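Local coordinates for protein endo-1,4-beta-xylanase (PDB 1H12) that hydrolyses beta-1,4-linked xylan as a cold-adapted family 8 glycoside hydrolase and probably also cleaves related beta-1,4-glucans, at residues Tyr17-Gln22 / Asn28-Val33; Tyr386-Leu391 / Gly395-Tyr400. All coordinates share one frame; numbering follows the deposited sequence.

Overall arrangement
Interactions 1 and 2 are neighbours on the same side of the chain's centre, their centres about 10 Å apart. Interaction 1 joins the short helix 20-23 and the loop before it to helix 29-40. Interaction 2 folds the loop 395-400 back on the end of helix 379-392. Two probable hydrogen bonds tie them: Gln30 NE2 to Asn396 OD1 at 2.9 Å, and Phe399 N to Tyr17 OH at 3.0 Å. Val33 CG2 also packs on Met390 CE at 3.6 Å. The xylopyranose pocket includes Tyr378 and Asn382. Asn382 lies on helix 379-392, one turn before Tyr386, which links interaction 2 to the sugar site through its helix.

Interaction 1 (Tyr17-Gln22 / Asn28-Val33); sequences YRNLAQ and NIQQKV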
ATOM      1  N   TYR A  17     -17.999   3.789   9.006  1.00 13.68           N
ATOM      2  CA  TYR A  17     -17.230   3.674   7.775  1.00 12.24           C
ATOM      3  C   TYR A  17     -18.095   4.114   6.593  1.00 12.22           C
ATOM      4  O   TYR A  17     -19.254   3.709   6.455  1.00 15.31           O
ATOM      5  CB  TYR A  17     -16.784   2.214   7.575  1.00 12.42           C
ATOM      6  CG  TYR A  17     -15.627   1.867   8.509  1.00 11.71           C
ATOM      7  CD1 TYR A  17     -15.842   1.492   9.840  1.00 12.24           C
ATOM      8  CD2 TYR A  17     -14.315   1.954   8.068  1.00 10.77           C
ATOM      9  CE1 TYR A  17     -14.819   1.230  10.685  1.00 12.33           C
ATOM     10  CE2 TYR A  17     -13.259   1.685   8.935  1.00 10.86           C
ATOM     11  CZ  TYR A  17     -13.498   1.328  10.240  1.00 11.25           C
ATOM     12  OH  TYR A  17     -12.423   1.069  11.075  1.00 12.45           O
ATOM     13  N   ARG A  18     -17.521   4.934   5.746  1.00 11.38           N
ATOM     14  CA  ARG A  18     -18.148   5.292   4.497  1.00 10.76           C
ATOM     15  C   ARG A  18     -18.129   4.118   3.561  1.00 11.16           C
ATOM     16  O   ARG A  18     -17.206   3.278   3.566  1.00 11.48           O
ATOM     17  CB  ARG A  18     -17.425   6.444   3.819  1.00 10.89           C
ATOM     18  CG  ARG A  18     -17.487   7.739   4.574  1.00 12.20           C
ATOM     19  CD  ARG A  18     -16.645   8.854   3.964  1.00 12.73           C
ATOM     20  NE  ARG A  18     -17.111   9.207   2.628  1.00 11.87           N
ATOM     21  CZ  ARG A  18     -16.542  10.146   1.879  1.00 11.32           C
ATOM     22  NH1 ARG A  18     -15.442  10.740   2.309  1.00 12.00           N
ATOM     23  NH2 ARG A  18     -17.038  10.474   0.708  1.00 12.41           N
ATOM     24  N   ASN A  19     -19.155   4.065   2.718  1.00 11.90           N
ATOM     25  CA  ASN A  19     -19.243   3.183   1.562  1.00 11.64           C
ATOM     26  C   ASN A  19     -19.310   4.065   0.345  1.00 11.26           C
ATOM     27  O   ASN A  19     -20.386   4.529  -0.064  1.00 12.49           O
ATOM     28  CB  ASN A  19     -20.473   2.265   1.685  1.00 12.80           C
ATOM     29  CG  ASN A  19     -20.568   1.239   0.572  1.00 12.49           C
ATOM     30  OD1 ASN A  19     -20.028   1.414  -0.515  1.00 12.55           O
ATOM     31  ND2 ASN A  19     -21.291   0.131   0.850  1.00 14.44           N
ATOM     32  N   LEU A  20     -18.146   4.388  -0.208  1.00 11.67           N
ATOM     33  CA  LEU A  20     -18.038   5.326  -1.318  1.00 11.61           C
ATOM     34  C   LEU A  20     -18.830   4.866  -2.515  1.00 11.57           C
ATOM     35  O   LEU A  20     -19.520   5.675  -3.163  1.00 12.87           O
ATOM     36  CB  LEU A  20     -16.582   5.597  -1.669  1.00 10.85           C
ATOM     37  CG  LEU A  20     -16.355   6.532  -2.817  1.00 11.59           C
ATOM     38  CD1 LEU A  20     -16.890   7.928  -2.578  1.00 13.21           C
ATOM     39  CD2 LEU A  20     -14.824   6.658  -3.080  1.00 11.86           C
ATOM     40  N   ALA A  21     -18.785   3.588  -2.838  1.00 11.45           N
ATOM     41  CA  ALA A  21     -19.533   3.074  -3.954  1.00 12.15           C
ATOM     42  C   ALA A  21     -21.036   3.297  -3.782  1.00 13.33           C
ATOM     43  O   ALA A  21     -21.724   3.619  -4.756  1.00 15.28           O
ATOM     44  CB  ALA A  21     -19.234   1.604  -4.178  1.00 12.62           C
ATOM     45  N   GLN A  22     -21.514   3.144  -2.562  1.00 12.87           N
ATOM     46  CA  GLN A  22     -22.938   3.395  -2.283  1.00 14.14           C
ATOM     47  C   GLN A  22     -23.252   4.865  -2.432  1.00 13.95           C
ATOM     48  O   GLN A  22     -24.303   5.232  -2.992  1.00 15.35           O
ATOM     49  CB  GLN A  22     -23.267   2.908  -0.880  1.00 13.99           C
ATOM     50  CG  GLN A  22     -24.712   2.992  -0.516  1.00 18.40           C
ATOM     51  CD  GLN A  22     -24.889   2.360   0.885  1.00 25.55           C
ATOM     52  OE1 GLN A  22     -24.381   2.854   1.891  1.00 29.24           O
ATOM     53  NE2 GLN A  22     -25.511   1.212   0.918  1.00 36.57           N
ATOM     54  N   ASN A  28     -24.995  -3.806  -6.132  1.00 19.19           N
ATOM     55  CA  ASN A  28     -24.262  -5.081  -6.090  1.00 19.62           C
ATOM     56  C   ASN A  28     -22.808  -4.883  -5.673  1.00 17.83           C
ATOM     57  O   ASN A  28     -21.884  -5.549  -6.222  1.00 19.32           O
ATOM     58  CB  ASN A  28     -24.194  -5.794  -7.478  1.00 21.58           C
ATOM     59  N   ILE A  29     -22.617  -3.964  -4.725  1.00 16.60           N
ATOM     60  CA  ILE A  29     -21.271  -3.608  -4.333  1.00 14.46           C
ATOM     61  C   ILE A  29     -20.531  -4.760  -3.675  1.00 14.49           C
ATOM     62  O   ILE A  29     -19.387  -5.084  -4.036  1.00 14.36           O
ATOM     63  CB  ILE A  29     -21.344  -2.415  -3.383  1.00 14.02           C
ATOM     64  CG1 ILE A  29     -21.939  -1.171  -4.089  1.00 14.66           C
ATOM     65  CG2 ILE A  29     -19.982  -2.122  -2.790  1.00 14.57           C
ATOM     66  CD1 ILE A  29     -22.433  -0.116  -3.189  1.00 15.71           C
ATOM     67  N   GLN A  30     -21.150  -5.371  -2.706  1.00 14.11           N
ATOM     68  CA  GLN A  30     -20.475  -6.437  -1.984  1.00 15.02           C
ATOM     69  C   GLN A  30     -20.189  -7.632  -2.899  1.00 14.60           C
ATOM     70  O   GLN A  30     -19.145  -8.291  -2.781  1.00 15.33           O
ATOM     71  CB  GLN A  30     -21.224  -6.816  -0.694  1.00 16.43           C
ATOM     72  CG  GLN A  30     -21.469  -5.689   0.238  1.00 21.28           C
ATOM     73  CD  GLN A  30     -20.170  -4.951   0.709  1.00 23.42           C
ATOM     74  OE1 GLN A  30     -20.091  -3.554   0.818  1.00 23.46           O
ATOM     75  NE2 GLN A  30     -19.201  -5.782   1.040  1.00 14.99           N
ATOM     76  N   GLN A  31     -21.096  -7.956  -3.824  1.00 15.25           N
ATOM     77  CA  GLN A  31     -20.840  -9.039  -4.774  1.00 15.31           C
ATOM     78  C   GLN A  31     -19.590  -8.730  -5.597  1.00 14.90           C
ATOM     79  O   GLN A  31     -18.793  -9.631  -5.857  1.00 15.56           O
ATOM     80  CB  GLN A  31     -22.040  -9.341  -5.728  1.00 18.58           C
ATOM     81  N   LYS A  32     -19.427  -7.488  -6.018  1.00 14.47           N
ATOM     82  CA  LYS A  32     -18.265  -7.117  -6.830  1.00 14.76           C
ATOM     83  C   LYS A  32     -16.978  -7.244  -6.000  1.00 13.61           C
ATOM     84  O   LYS A  32     -15.953  -7.741  -6.524  1.00 13.31           O
ATOM     85  CB  LYS A  32     -18.415  -5.704  -7.364  1.00 16.53           C
ATOM     86  CG  LYS A  32     -17.350  -5.315  -8.324  1.00 17.30           C
ATOM     87  CD  LYS A  32     -17.753  -4.093  -9.136  1.00 22.02           C
ATOM     88  CE  LYS A  32     -16.664  -3.619  -9.976  1.00 24.16           C
ATOM     89  NZ  LYS A  32     -17.123  -2.596 -10.901  1.00 28.09           N
ATOM     90  N   VAL A  33     -17.019  -6.816  -4.749  1.00 12.29           N
ATOM     91  CA  VAL A  33     -15.854  -6.979  -3.860  1.00 11.67           C
ATOM     92  C   VAL A  33     -15.513  -8.454  -3.703  1.00 11.26           C
ATOM     93  O   VAL A  33     -14.362  -8.854  -3.797  1.00 11.88           O
ATOM     94  CB  VAL A  33     -16.172  -6.384  -2.487  1.00 13.15           C
ATOM     95  CG1 VAL A  33     -15.045  -6.635  -1.526  1.00 14.61           C
ATOM     96  CG2 VAL A  33     -16.400  -4.860  -2.598  1.00 13.81           C
TER
HETATM   97  O   HOH W   1     -22.652  -2.442   0.184  1.00 22.58           O
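Ala21 and Ile29 bring the two backbones closest, with CA atoms 6.9 Å apart near the starts of helices 20-23 and 29-40. No direct hydrogen bond crosses the contact. Ile29 carries most of it. Its CG1 branch lies anti to the carbonyl carbon (chi1 -63°) and the chain runs on extended; this shape carries the CD1 methyl to the first turn of helix 20-23. Ile29 CD1 lies 3.8 Å from Ala21 CB and 3.4 Å from Gln22 N. Ile29 CD1 also sits 3.9 Å from Asn19 OD1. Asn19 is the N-cap of helix 20-23. Asn19 OD1 accepts from Gln22 N at 3.1 Å, with the donor well above the carbonyl plane. The other end of the amide faces Gln30, whose amide plane is turned 86° from it. A water joins the two side chains: it donates to Gln30 OE1 at 2.9 Å and accepts a weak bond from Asn19 ND2. Gln30 NE2 is bound elsewhere, to Asn396. With an alanine here instead of Asn19, Gln22 N would probably be left without its capping acceptor, the bridging water would lose a partner, and a gap would be likely to open beside Ile29 CD1. Around the contact, Ala21 packs on Phe365 and Trp369 of helix 358-369, and its backbone bonds to Val393. Val33 and Lys32 lie against helix 379-392, so helix 20-23 and helix 29-40 both meet the last helices of the chain.

Interaction 2 (Tyr386-Leu391 / Gly395-Tyr400); sequences YMLAML and GNFKFY
Leu391 O draws in two polar groups. Asn396 N donates to Leu391 O at 3.0 Å, with an N-H...O angle of 148°. The donor lies a little off the carbonyl plane. Ser394 OG, in the turn between the segments, lies within hydrogen-bonding reach of both Leu391 O and Asn396 OD1, and its single proton can fully serve only one acceptor at a time. Apolar contacts lie beside this polar core. Leu391 and Asn396 side chains cross at about a right angle, with Leu391 CD2 3.9 Å from Asn396 CB. Phe397 follows, its CB 4.3 Å from Leu391 CB. Its CG is anti to the backbone N (chi1 -163°), which carries the ring toward Leu388. Leu391 CB and Leu388 CD2 both meet the ring at its edge, near its plane; Leu388 CD2 is 4.5 Å from Phe397 CE2. The ring also stacks with His392 and touches Phe208. Leu388 and Leu391 themselves pack on helix 77-89. Asn396 N bonds to the carbonyl five residues earlier, and Gly395 before it has a positive phi of 74°. This is consistent with the 6→1 bond of a Schellman motif ending helix 379-392. The helix is probably one of those that build the (alpha/alpha)6 barrel of family 8 enzymes; after it the chain turns back so that Phe397 packs on helices 77-89 and 206-215.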
ATOM      1  N   TYR A 386      -6.043  -2.810  -7.320  1.00  8.26           N
ATOM      2  CA  TYR A 386      -7.464  -2.935  -7.601  1.00  8.66           C
ATOM      3  C   TYR A 386      -8.183  -3.622  -6.424  1.00  8.31           C
ATOM      4  O   TYR A 386      -9.241  -3.176  -5.977  1.00  8.58           O
ATOM      5  CB  TYR A 386      -7.624  -3.725  -8.909  1.00  9.03           C
ATOM      6  CG  TYR A 386      -9.073  -3.846  -9.376  1.00  9.25           C
ATOM      7  CD1 TYR A 386      -9.861  -4.901  -9.006  1.00  9.96           C
ATOM      8  CD2 TYR A 386      -9.655  -2.882 -10.185  1.00 10.73           C
ATOM      9  CE1 TYR A 386     -11.173  -5.042  -9.406  1.00 11.01           C
ATOM     10  CE2 TYR A 386     -10.974  -3.001 -10.590  1.00 11.78           C
ATOM     11  CZ  TYR A 386     -11.731  -4.075 -10.192  1.00 11.36           C
ATOM     12  OH  TYR A 386     -13.030  -4.222 -10.596  1.00 14.68           O
ATOM     13  N   MET A 387      -7.590  -4.690  -5.908  1.00  7.99           N
ATOM     14  CA  MET A 387      -8.155  -5.401  -4.749  1.00  8.24           C
ATOM     15  C   MET A 387      -8.233  -4.499  -3.539  1.00  7.96           C
ATOM     16  O   MET A 387      -9.281  -4.397  -2.898  1.00  8.58           O
ATOM     17  CB  MET A 387      -7.287  -6.650  -4.466  1.00  8.29           C
ATOM     18  CG  MET A 387      -7.742  -7.470  -3.286  1.00  9.17           C
ATOM     19  SD  MET A 387      -9.199  -8.492  -3.531  1.00 10.02           S
ATOM     20  CE  MET A 387     -10.548  -7.494  -2.838  1.00 10.92           C
ATOM     21  N   LEU A 388      -7.138  -3.817  -3.203  1.00  7.88           N
ATOM     22  CA  LEU A 388      -7.169  -2.925  -2.050  1.00  7.53           C
ATOM     23  C   LEU A 388      -8.216  -1.828  -2.218  1.00  7.97           C
ATOM     24  O   LEU A 388      -8.958  -1.536  -1.278  1.00  8.29           O
ATOM     25  CB  LEU A 388      -5.784  -2.307  -1.817  1.00  8.30           C
ATOM     26  CG  LEU A 388      -4.705  -3.260  -1.360  1.00  9.46           C
ATOM     27  CD1 LEU A 388      -3.374  -2.516  -1.341  1.00 11.68           C
ATOM     28  CD2 LEU A 388      -4.988  -3.823  -0.006  1.00 12.93           C
ATOM     29  N   ALA A 389      -8.286  -1.244  -3.401  1.00  8.06           N
ATOM     30  CA  ALA A 389      -9.237  -0.169  -3.629  1.00  7.84           C
ATOM     31  C   ALA A 389     -10.698  -0.674  -3.486  1.00  8.35           C
ATOM     32  O   ALA A 389     -11.549   0.024  -2.958  1.00  8.88           O
ATOM     33  CB  ALA A 389      -9.038   0.418  -4.991  1.00  8.75           C
ATOM     34  N   MET A 390     -10.968  -1.885  -3.995  1.00  8.27           N
ATOM     35  CA  MET A 390     -12.286  -2.437  -3.854  1.00  8.79           C
ATOM     36  C   MET A 390     -12.712  -2.507  -2.401  1.00  9.38           C
ATOM     37  O   MET A 390     -13.885  -2.249  -2.080  1.00 10.55           O
ATOM     38  CB  MET A 390     -12.406  -3.814  -4.531  1.00 10.65           C
ATOM     39  CG  MET A 390     -12.642  -3.770  -6.022  1.00 12.30           C
ATOM     40  SD  MET A 390     -14.129  -2.875  -6.507  1.00 14.77           S
ATOM     41  CE  MET A 390     -15.048  -3.578  -5.657  1.00 17.52           C
ATOM     42  N   LEU A 391     -11.795  -2.863  -1.491  1.00  8.51           N
ATOM     43  CA  LEU A 391     -12.061  -2.854  -0.093  1.00  8.78           C
ATOM     44  C   LEU A 391     -12.301  -1.430   0.446  1.00  8.72           C
ATOM     45  O   LEU A 391     -13.271  -1.178   1.198  1.00  9.29           O
ATOM     46  CB  LEU A 391     -10.932  -3.537   0.695  1.00  9.31           C
ATOM     47  CG  LEU A 391     -10.693  -4.963   0.284  1.00 10.56           C
ATOM     48  CD1 LEU A 391      -9.367  -5.433   0.869  1.00 11.85           C
ATOM     49  CD2 LEU A 391     -11.828  -5.871   0.750  1.00 12.06           C
ATOM     50  N   GLY A 395     -16.419   0.183   2.095  1.00 10.66           N
ATOM     51  CA  GLY A 395     -16.549   0.137   3.521  1.00 11.80           C
ATOM     52  C   GLY A 395     -15.992  -1.135   4.156  1.00 10.79           C
ATOM     53  O   GLY A 395     -16.299  -1.373   5.318  1.00 12.90           O
ATOM     54  N   ASN A 396     -15.140  -1.876   3.468  1.00  9.97           N
ATOM     55  CA  ASN A 396     -14.623  -3.099   3.988  1.00  9.50           C
ATOM     56  C   ASN A 396     -13.218  -2.988   4.562  1.00  9.50           C
ATOM     57  O   ASN A 396     -12.708  -3.987   5.091  1.00 10.57           O
ATOM     58  CB  ASN A 396     -14.637  -4.212   2.919  1.00 10.03           C
ATOM     59  CG  ASN A 396     -15.996  -4.814   2.718  1.00 10.75           C
ATOM     60  OD1 ASN A 396     -16.649  -4.626   1.630  1.00 14.23           O
ATOM     61  ND2 ASN A 396     -16.455  -5.519   3.681  1.00 10.71           N
ATOM     62  N   PHE A 397     -12.549  -1.846   4.413  1.00  8.78           N
ATOM     63  CA  PHE A 397     -11.200  -1.667   4.935  1.00  8.40           C
ATOM     64  C   PHE A 397     -11.344  -1.056   6.342  1.00  8.51           C
ATOM     65  O   PHE A 397     -11.606   0.125   6.477  1.00 10.38           O
ATOM     66  CB  PHE A 397     -10.354  -0.849   4.013  1.00  8.86           C
ATOM     67  CG  PHE A 397      -8.864  -0.985   4.290  1.00  8.14           C
ATOM     68  CD1 PHE A 397      -8.275  -0.407   5.373  1.00  9.74           C
ATOM     69  CD2 PHE A 397      -8.073  -1.732   3.456  1.00  8.90           C
ATOM     70  CE1 PHE A 397      -6.871  -0.549   5.598  1.00 10.03           C
ATOM     71  CE2 PHE A 397      -6.697  -1.835   3.642  1.00  9.53           C
ATOM     72  CZ  PHE A 397      -6.128  -1.275   4.738  1.00  9.53           C
ATOM     73  N   LYS A 398     -11.291  -1.908   7.356  1.00  8.95           N
ATOM     74  CA  LYS A 398     -11.586  -1.532   8.735  1.00  8.92           C
ATOM     75  C   LYS A 398     -10.431  -1.861   9.645  1.00  9.30           C
ATOM     76  O   LYS A 398      -9.641  -2.748   9.362  1.00 11.03           O
ATOM     77  CB  LYS A 398     -12.830  -2.244   9.228  1.00 10.32           C
ATOM     78  CG  LYS A 398     -14.085  -1.990   8.429  1.00 11.46           C
ATOM     79  CD  LYS A 398     -15.291  -2.659   9.082  1.00 14.80           C
ATOM     80  CE  LYS A 398     -16.619  -2.370   8.347  1.00 18.79           C
ATOM     81  NZ  LYS A 398     -17.716  -3.109   8.898  1.00 26.32           N
ATOM     82  N   PHE A 399     -10.361  -1.158  10.785  1.00  8.98           N
ATOM     83  CA  PHE A 399      -9.378  -1.441  11.818  1.00  9.21           C
ATOM     84  C   PHE A 399     -10.034  -2.256  12.925  1.00  9.46           C
ATOM     85  O   PHE A 399     -11.018  -1.802  13.537  1.00 11.54           O
ATOM     86  CB  PHE A 399      -8.814  -0.165  12.424  1.00  9.03           C
ATOM     87  CG  PHE A 399      -7.899   0.639  11.555  1.00  8.53           C
ATOM     88  CD1 PHE A 399      -7.646   0.358  10.213  1.00  9.01           C
ATOM     89  CD2 PHE A 399      -7.257   1.736  12.098  1.00  9.25           C
ATOM     90  CE1 PHE A 399      -6.773   1.163   9.479  1.00  9.19           C
ATOM     91  CE2 PHE A 399      -6.421   2.568  11.363  1.00  9.54           C
ATOM     92  CZ  PHE A 399      -6.155   2.260  10.060  1.00  9.24           C
ATOM     93  N   TYR A 400      -9.526  -3.440  13.173  1.00  9.08           N
ATOM     94  CA  TYR A 400     -10.038  -4.344  14.214  1.00  9.65           C
ATOM     95  C   TYR A 400      -9.062  -4.339  15.388  1.00  9.17           C
ATOM     96  O   TYR A 400      -7.966  -4.864  15.317  1.00  9.47           O
ATOM     97  CB  TYR A 400     -10.162  -5.794  13.648  1.00  9.43           C
ATOM     98  CG  TYR A 400     -11.163  -5.930  12.543  1.00  8.90           C
ATOM     99  CD1 TYR A 400     -10.840  -5.689  11.214  1.00  9.64           C
ATOM    100  CD2 TYR A 400     -12.481  -6.277  12.820  1.00 10.79           C
ATOM    101  CE1 TYR A 400     -11.784  -5.811  10.218  1.00  9.72           C
ATOM    102  CE2 TYR A 400     -13.414  -6.420  11.830  1.00 11.56           C
ATOM    103  CZ  TYR A 400     -13.084  -6.165  10.520  1.00  9.60           C
ATOM    104  OH  TYR A 400     -14.045  -6.276   9.563  1.00 10.75           O
TER